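Local coordinates for protein nucleoporin nup120 (PDB 4GQ2) that serves as a structural component of the nuclear pore complex, whose nucleoporins can also act as docking partners for transiently associated nuclear transport factors, at residues Ile141-Ser144 and Lys145-Gln149; Asp683-Leu686 and Lys687-Val691; Leu934-Ala937 and Ile938-Thr942. One frame throughout, in Å; residues are numbered along the deposited sequence.

Contact 1: Ile141-Ser144 and Lys145-Gln149; sequences IRLS and KTWFQ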
loop_
_atom_site.group_PDB
_atom_site.type_symbol
_atom_site.label_atom_id
_atom_site.label_comp_id
_atom_site.label_asym_id
_atom_site.label_seq_id
_atom_site.Cartn_x
_atom_site.Cartn_y
_atom_site.Cartn_z
ATOM N N ILE A 141 22.928 -16.047 -27.399
ATOM C CA ILE A 141 22.992 -15.888 -25.943
ATOM C C ILE A 141 22.363 -17.060 -25.197
ATOM O O ILE A 141 21.185 -17.378 -25.396
ATOM C CB ILE A 141 22.332 -14.566 -25.485
ATOM C CG1 ILE A 141 23.035 -13.361 -26.116
ATOM C CG2 ILE A 141 22.367 -14.439 -23.965
ATOM C CD1 ILE A 141 22.185 -12.105 -26.139
ATOM N N ARG A 142 23.158 -17.700 -24.342
ATOM C CA ARG A 142 22.676 -18.792 -23.497
ATOM C C ARG A 142 22.243 -18.271 -22.128
ATOM O O ARG A 142 23.025 -17.637 -21.423
ATOM C CB ARG A 142 23.748 -19.865 -23.319
ATOM C CG ARG A 142 23.830 -20.900 -24.430
ATOM C CD ARG A 142 24.589 -22.120 -23.924
ATOM N NE ARG A 142 25.216 -22.914 -24.981
ATOM C CZ ARG A 142 26.373 -22.615 -25.570
ATOM N NH1 ARG A 142 27.041 -21.515 -25.238
ATOM N NH2 ARG A 142 26.858 -23.414 -26.506
ATOM N N LEU A 143 20.993 -18.541 -21.764
ATOM C CA LEU A 143 20.444 -18.071 -20.498
ATOM C C LEU A 143 20.664 -19.081 -19.394
ATOM O O LEU A 143 20.377 -20.269 -19.556
ATOM C CB LEU A 143 18.943 -17.804 -20.621
ATOM C CG LEU A 143 18.460 -16.607 -21.442
ATOM C CD1 LEU A 143 16.950 -16.681 -21.613
ATOM C CD2 LEU A 143 18.874 -15.293 -20.797
ATOM N N SER A 144 21.170 -18.603 -18.269
ATOM C CA SER A 144 21.200 -19.405 -17.058
ATOM C C SER A 144 20.041 -18.991 -16.148
ATOM O O SER A 144 19.814 -17.792 -15.914
ATOM C CB SER A 144 22.541 -19.242 -16.346
ATOM O OG SER A 144 22.567 -19.991 -15.145
ATOM N N LYS A 145 19.305 -19.984 -15.655
ATOM C CA LYS A 145 18.252 -19.756 -14.660
ATOM C C LYS A 145 18.795 -19.070 -13.403
ATOM O O LYS A 145 18.089 -18.298 -12.755
ATOM C CB LYS A 145 17.557 -21.067 -14.290
ATOM C CG LYS A 145 16.656 -21.610 -15.388
ATOM C CD LYS A 145 15.916 -22.862 -14.950
ATOM C CE LYS A 145 15.011 -23.364 -16.066
ATOM N NZ LYS A 145 14.181 -24.523 -15.635
ATOM N N THR A 146 20.055 -19.355 -13.084
ATOM C CA THR A 146 20.770 -18.747 -11.959
ATOM C C THR A 146 20.719 -17.221 -11.973
ATOM O O THR A 146 20.675 -16.588 -10.915
ATOM C CB THR A 146 22.248 -19.202 -11.956
ATOM O OG1 THR A 146 22.310 -20.600 -11.665
ATOM C CG2 THR A 146 23.068 -18.452 -10.916
ATOM N N TRP A 147 20.732 -16.639 -13.173
ATOM C CA TRP A 147 20.798 -15.187 -13.335
ATOM C C TRP A 147 19.613 -14.512 -12.719
ATOM O O TRP A 147 19.700 -13.373 -12.255
ATOM C CB TRP A 147 20.849 -14.807 -14.807
ATOM C CG TRP A 147 22.060 -15.281 -15.563
ATOM C CD1 TRP A 147 23.187 -15.935 -15.065
ATOM C CD2 TRP A 147 22.324 -15.104 -16.991
ATOM N NE1 TRP A 147 24.082 -16.192 -16.065
ATOM C CE2 TRP A 147 23.631 -15.720 -17.245
ATOM C CE3 TRP A 147 21.629 -14.531 -18.050
ATOM C CZ2 TRP A 147 24.198 -15.745 -18.511
ATOM C CZ3 TRP A 147 22.210 -14.561 -19.322
ATOM C CH2 TRP A 147 23.465 -15.152 -19.546
ATOM N N PHE A 148 18.486 -15.213 -12.733
ATOM C CA PHE A 148 17.257 -14.685 -12.194
ATOM C C PHE A 148 17.162 -14.900 -10.690
ATOM O O PHE A 148 16.376 -14.235 -10.019
ATOM C CB PHE A 148 16.064 -15.329 -12.907
ATOM C CG PHE A 148 16.036 -15.066 -14.383
ATOM C CD1 PHE A 148 15.441 -13.913 -14.884
ATOM C CD2 PHE A 148 16.618 -15.961 -15.274
ATOM C CE1 PHE A 148 15.419 -13.661 -16.247
ATOM C CE2 PHE A 148 16.602 -15.711 -16.637
ATOM C CZ PHE A 148 16.003 -14.559 -17.122
ATOM N N GLN A 149 17.981 -15.808 -10.159
ATOM C CA GLN A 149 17.790 -16.297 -8.794
ATOM C C GLN A 149 18.798 -15.788 -7.783
ATOM O O GLN A 149 18.437 -15.516 -6.643
ATOM C CB GLN A 149 17.777 -17.821 -8.777
ATOM C CG GLN A 149 16.713 -18.450 -9.661
ATOM C CD GLN A 149 17.008 -19.903 -9.963
ATOM O OE1 GLN A 149 18.126 -20.369 -9.766
ATOM N NE2 GLN A 149 16.001 -20.630 -10.443
#

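Contact 2: Asp683-Leu686 and Lys687-Val691; sequences DSIL and KKFQV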
loop_
_atom_site.group_PDB
_atom_site.type_symbol
_atom_site.label_atom_id
_atom_site.label_comp_id
_atom_site.label_asym_id
_atom_site.label_seq_id
_atom_site.Cartn_x
_atom_site.Cartn_y
_atom_site.Cartn_z
ATOM N N ASP A 683 -6.970 -5.515 -5.382
ATOM C CA ASP A 683 -7.102 -4.094 -5.072
ATOM C C ASP A 683 -8.233 -3.497 -5.911
ATOM O O ASP A 683 -9.095 -2.771 -5.406
ATOM C CB ASP A 683 -5.776 -3.375 -5.360
ATOM C CG ASP A 683 -5.859 -1.878 -5.146
ATOM O OD1 ASP A 683 -5.755 -1.434 -3.989
ATOM O OD2 ASP A 683 -6.025 -1.138 -6.138
ATOM N N SER A 684 -8.227 -3.836 -7.197
ATOM C CA SER A 684 -9.207 -3.330 -8.144
ATOM C C SER A 684 -10.624 -3.863 -7.857
ATOM O O SER A 684 -11.597 -3.123 -7.930
ATOM C CB SER A 684 -8.749 -3.656 -9.567
ATOM O OG SER A 684 -9.752 -3.331 -10.496
ATOM N N ILE A 685 -10.734 -5.144 -7.518
ATOM C CA ILE A 685 -12.023 -5.737 -7.150
ATOM C C ILE A 685 -12.538 -5.187 -5.813
ATOM O O ILE A 685 -13.711 -4.813 -5.695
ATOM C CB ILE A 685 -11.962 -7.287 -7.104
ATOM C CG1 ILE A 685 -11.529 -7.871 -8.455
ATOM C CG2 ILE A 685 -13.306 -7.873 -6.691
ATOM C CD1 ILE A 685 -12.185 -7.224 -9.649
ATOM N N LEU A 686 -11.654 -5.124 -4.820
ATOM C CA LEU A 686 -12.012 -4.655 -3.476
ATOM C C LEU A 686 -12.521 -3.220 -3.417
ATOM O O LEU A 686 -13.349 -2.907 -2.573
ATOM C CB LEU A 686 -10.855 -4.850 -2.494
ATOM C CG LEU A 686 -10.454 -6.295 -2.172
ATOM C CD1 LEU A 686 -9.150 -6.309 -1.415
ATOM C CD2 LEU A 686 -11.513 -7.041 -1.384
ATOM N N LYS A 687 -12.075 -2.401 -4.327
ATOM C CA LYS A 687 -12.537 -1.055 -4.387
ATOM C C LYS A 687 -13.959 -0.969 -4.837
ATOM O O LYS A 687 -14.701 -0.189 -4.361
ATOM C CB LYS A 687 -11.689 -0.259 -5.333
ATOM C CG LYS A 687 -10.551 0.448 -4.687
ATOM C CD LYS A 687 -9.559 0.824 -5.743
ATOM C CE LYS A 687 -8.694 1.955 -5.285
ATOM N NZ LYS A 687 -7.306 1.744 -5.730
ATOM N N LYS A 688 -14.320 -1.787 -5.786
ATOM C CA LYS A 688 -15.696 -1.877 -6.263
ATOM C C LYS A 688 -16.594 -2.509 -5.201
ATOM O O LYS A 688 -17.697 -2.037 -4.961
ATOM C CB LYS A 688 -15.766 -2.600 -7.608
ATOM C CG LYS A 688 -14.854 -1.976 -8.655
ATOM C CD LYS A 688 -15.224 -2.378 -10.074
ATOM C CE LYS A 688 -14.438 -1.582 -11.109
ATOM N NZ LYS A 688 -13.081 -2.165 -11.314
ATOM N N PHE A 689 -16.102 -3.539 -4.522
ATOM C CA PHE A 689 -16.836 -4.085 -3.380
ATOM C C PHE A 689 -17.143 -3.039 -2.299
ATOM O O PHE A 689 -18.294 -2.909 -1.877
ATOM C CB PHE A 689 -16.134 -5.320 -2.792
ATOM C CG PHE A 689 -16.607 -6.617 -3.385
ATOM C CD1 PHE A 689 -17.929 -7.021 -3.235
ATOM C CD2 PHE A 689 -15.739 -7.434 -4.092
ATOM C CE1 PHE A 689 -18.375 -8.212 -3.787
ATOM C CE2 PHE A 689 -16.176 -8.632 -4.639
ATOM C CZ PHE A 689 -17.495 -9.023 -4.485
ATOM N N GLN A 690 -16.121 -2.296 -1.869
ATOM C CA GLN A 690 -16.273 -1.248 -0.841
ATOM C C GLN A 690 -17.326 -0.195 -1.202
ATOM O O GLN A 690 -18.202 0.119 -0.397
ATOM C CB GLN A 690 -14.927 -0.570 -0.555
ATOM C CG GLN A 690 -15.017 0.580 0.442
ATOM C CD GLN A 690 -13.683 1.260 0.700
ATOM O OE1 GLN A 690 -13.210 1.310 1.836
ATOM N NE2 GLN A 690 -13.066 1.763 -0.347
ATOM N N VAL A 691 -17.223 0.356 -2.404
ATOM C CA VAL A 691 -18.213 1.314 -2.905
ATOM C C VAL A 691 -19.618 0.681 -2.955
ATOM O O VAL A 691 -20.607 1.316 -2.567
ATOM C CB VAL A 691 -17.764 1.875 -4.282
ATOM C CG1 VAL A 691 -18.898 2.580 -5.023
ATOM C CG2 VAL A 691 -16.551 2.794 -4.105
HETATM O O HOH W 1 -11.499 -0.523 -9.483
#

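Contact 3: Leu934-Ala937 and Ile938-Thr942; sequences LSIA and ITHET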
loop_
_atom_site.group_PDB
_atom_site.type_symbol
_atom_site.label_atom_id
_atom_site.label_comp_id
_atom_site.label_asym_id
_atom_site.label_seq_id
_atom_site.Cartn_x
_atom_site.Cartn_y
_atom_site.Cartn_z
ATOM N N LEU A 934 4.679 -27.494 38.699
ATOM C CA LEU A 934 4.263 -26.155 38.309
ATOM C C LEU A 934 4.681 -25.137 39.362
ATOM O O LEU A 934 5.214 -24.079 39.023
ATOM C CB LEU A 934 2.756 -26.107 38.063
ATOM C CG LEU A 934 2.084 -24.765 37.761
ATOM C CD1 LEU A 934 2.767 -23.999 36.632
ATOM C CD2 LEU A 934 0.619 -25.026 37.441
ATOM N N SER A 935 4.456 -25.485 40.630
ATOM C CA SER A 935 4.838 -24.650 41.767
ATOM C C SER A 935 6.323 -24.334 41.728
ATOM O O SER A 935 6.726 -23.174 41.858
ATOM C CB SER A 935 4.485 -25.343 43.085
ATOM O OG SER A 935 3.086 -25.347 43.287
ATOM N N ILE A 936 7.123 -25.376 41.524
ATOM C CA ILE A 936 8.574 -25.252 41.444
ATOM C C ILE A 936 8.964 -24.317 40.303
ATOM O O ILE A 936 9.774 -23.406 40.500
ATOM C CB ILE A 936 9.251 -26.638 41.293
ATOM C CG1 ILE A 936 9.302 -27.350 42.652
ATOM C CG2 ILE A 936 10.651 -26.510 40.701
ATOM C CD1 ILE A 936 9.382 -28.861 42.568
ATOM N N ALA A 937 8.367 -24.535 39.128
ATOM C CA ALA A 937 8.680 -23.752 37.933
ATOM C C ALA A 937 8.347 -22.274 38.117
ATOM O O ALA A 937 9.098 -21.409 37.666
ATOM C CB ALA A 937 7.967 -24.315 36.713
ATOM N N ILE A 938 7.235 -21.998 38.797
ATOM C CA ILE A 938 6.824 -20.627 39.100
ATOM C C ILE A 938 7.789 -19.935 40.066
ATOM O O ILE A 938 8.198 -18.802 39.817
ATOM C CB ILE A 938 5.374 -20.565 39.643
ATOM C CG1 ILE A 938 4.376 -20.848 38.514
ATOM C CG2 ILE A 938 5.078 -19.210 40.290
ATOM C CD1 ILE A 938 2.940 -21.015 38.967
ATOM N N THR A 939 8.148 -20.613 41.158
ATOM C CA THR A 939 9.059 -20.032 42.152
ATOM C C THR A 939 10.449 -19.866 41.554
ATOM O O THR A 939 11.171 -18.924 41.901
ATOM C CB THR A 939 9.155 -20.856 43.452
ATOM O OG1 THR A 939 9.807 -22.102 43.185
ATOM C CG2 THR A 939 7.773 -21.111 44.055
ATOM N N HIS A 940 10.814 -20.787 40.661
ATOM C CA HIS A 940 12.022 -20.647 39.843
ATOM C C HIS A 940 11.981 -19.354 39.072
ATOM O O HIS A 940 12.917 -18.554 39.148
ATOM C CB HIS A 940 12.163 -21.827 38.889
ATOM C CG HIS A 940 12.765 -23.063 39.521
ATOM N ND1 HIS A 940 13.311 -24.053 38.792
ATOM C CD2 HIS A 940 12.906 -23.437 40.857
ATOM C CE1 HIS A 940 13.762 -25.017 39.613
ATOM N NE2 HIS A 940 13.516 -24.636 40.875
ATOM N N GLU A 941 10.888 -19.128 38.341
ATOM C CA GLU A 941 10.722 -17.885 37.588
ATOM C C GLU A 941 10.678 -16.634 38.464
ATOM O O GLU A 941 11.257 -15.610 38.098
ATOM C CB GLU A 941 9.508 -17.940 36.651
ATOM C CG GLU A 941 9.872 -18.280 35.211
ATOM C CD GLU A 941 10.500 -17.116 34.454
ATOM O OE1 GLU A 941 11.576 -17.311 33.847
ATOM O OE2 GLU A 941 9.918 -16.009 34.453
ATOM N N THR A 942 10.013 -16.711 39.616
ATOM C CA THR A 942 10.008 -15.582 40.549
ATOM C C THR A 942 11.435 -15.139 40.895
ATOM O O THR A 942 11.755 -13.947 40.807
ATOM C CB THR A 942 9.221 -15.883 41.840
ATOM O OG1 THR A 942 7.881 -16.251 41.508
ATOM C CG2 THR A 942 9.185 -14.653 42.743
#

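Contact 1: Ile141-Ser144 and Lys145-Gln149
The indole of Trp-147 folds back beneath the backbone of Leu-143 and Ser-144, so that the backbone where the strand gives way to the turn lies across one face of the ring system. Ser-144 CB sits 3.6 Å from the centroid of the five-membered ring of Trp-147, only 20° off the ring normal, a CH-pi contact. The amide nitrogen Ser-144 N lies over the same indole, 3.8 Å above its plane. Farther out on the six-membered ring, Trp-147 CZ3 meets Leu-143 CD2 at 3.7 Å, the two side chains crossing at about a right angle. In Trp-147, CG stands anti to the carbonyl carbon (chi1 -63°), which turns the indole back along the incoming strand. A serine suits the junction because its slim CB can lie close against the ring while its hydroxyl serves the next turn. That hydroxyl, OG of Ser-144, accepts a weak capping bond of 3.3 Å from Thr-146 N. The carbonyl Ser-144 O in turn accepts from Trp-147 N at 3.1 Å, the donor standing well above the carbonyl plane. The extended chain of Lys-145 leads away from the contact, to salt bridges with Glu-96 and Asp-125, while Leu-143 and Phe-148 both rest on Leu-74 and Ile-86 of the neighbouring sheet. The chemistry is thus divided where the propeller strand passes into a short, weakly bonded helix: one serine offers polar atoms to the first amides of the turn and a CH surface to the aromatic ring, joining backbone capping to a buried apolar layer.

Contact 2: Asp683-Leu686 and Lys687-Val691
With CG of Asp-683 anti to the backbone nitrogen (chi1 176°), its carboxylate swings toward the following turn of the helix, while the chain of Lys-687, fairly straight until it bends at the last torsion, runs back to meet it. The salt bridge joins Asp-683 OD2 to Lys-687 NZ at 3.2 Å, with the ammonium on the syn side and 21° out of the carboxylate plane. The aliphatic part of the lysine runs past the carbonyl oxygen of Asp-683, its CD 3.6 Å from Asp-683 O. The other carboxylate oxygen, OD1, is bonded to Ser-739, so both ends of the acid are engaged. Replacing the acid by an alanine is likely to leave the ammonium of Lys-687 without its charged mate and the hydroxyl of Ser-739 without this acceptor. One residue on, a water links Lys-688 NZ, at 2.9 Å, to the carbonyl Ser-684 O, at 3.0 Å, to which it donates. The buried side pairs Ile-685 with Phe-689, side by side and pointing the same way, CG2 of Ile-685 reaching 3.6 Å from CD2 of Phe-689. The methyl of the beta-branched isoleucine thus reaches the phenyl ring one turn on, and both are apolar, as their buried place requires. Phe-689 also meets the ring of Phe-803. Both pack on Ile-549, while Leu-686 and Gln-690 face Leu-736, so helix 672-703 packs on helix 548-553 along one flank and on helix 719-739 along another.

Contact 3: Leu934-Ala937 and Ile938-Thr942
Ile-936 lays its CG2 methyl over one face of the His-940 imidazole, 3.7 Å from the ring centroid and 22° off the normal, in a CH-pi contact displaced toward the rim. The two side chains lie side by side and point the same way, and CG2 of Ile-936 comes nearest to His-940 NE2, at 3.4 Å. Its torsion sets CG2 opposite the backbone nitrogen, which carries the methyl along the helix toward His-940. Both residues are exposed, and the imidazole suits the place by offering a face to the methyl while keeping ring nitrogens that can meet water. The carbonyl Ile-936 O is gripped twice: by His-940 N at 2.8 Å and by Thr-939 OG1 at 3.0 Å. Thr-939 can reach it since its hydroxyl stands between the backbone nitrogen and the carbonyl carbon (chi1 68°); the threonine thus ties up its own polar group on the helix surface. Elsewhere around the helix, Leu-934 and Ile-938 meet through their CD1 methyls, 3.8 Å apart, and Ile-938 goes on to touch Ala-923 of helix 913-925 and Leu-901 of helix 895-909. Glu-941, though buried, has its OE2 bonded to Ser-904. Leu-934 and Ile-938 turn to the buried side, Thr-939 and His-940 to the exposed one; packing on two preceding helices in this way is consistent with the helical solenoid expected of the HEAT-repeat family region.

Overall arrangement
The three contacts follow one another along the chain without interlocking, and each falls in a different family region. Contact 1 lies where strand 138-143 of the beta-propeller domain passes into a short helix, contact 2 lies midway along the long helix 672-703 of the helical domain, and contact 3 sits on helix 932-949 in the HEAT-repeat region. The centres of contacts 1 and 2 are about 38 Å apart, those of 2 and 3 about 53 Å, and those of 1 and 3 about 58 Å; none touch. Contact 2 is nearest the centre of the molecule, contact 3 far out toward the C-terminus. They thus sample a propeller region and the mainly helical regions after it, consistent with a structural constituent of the pore.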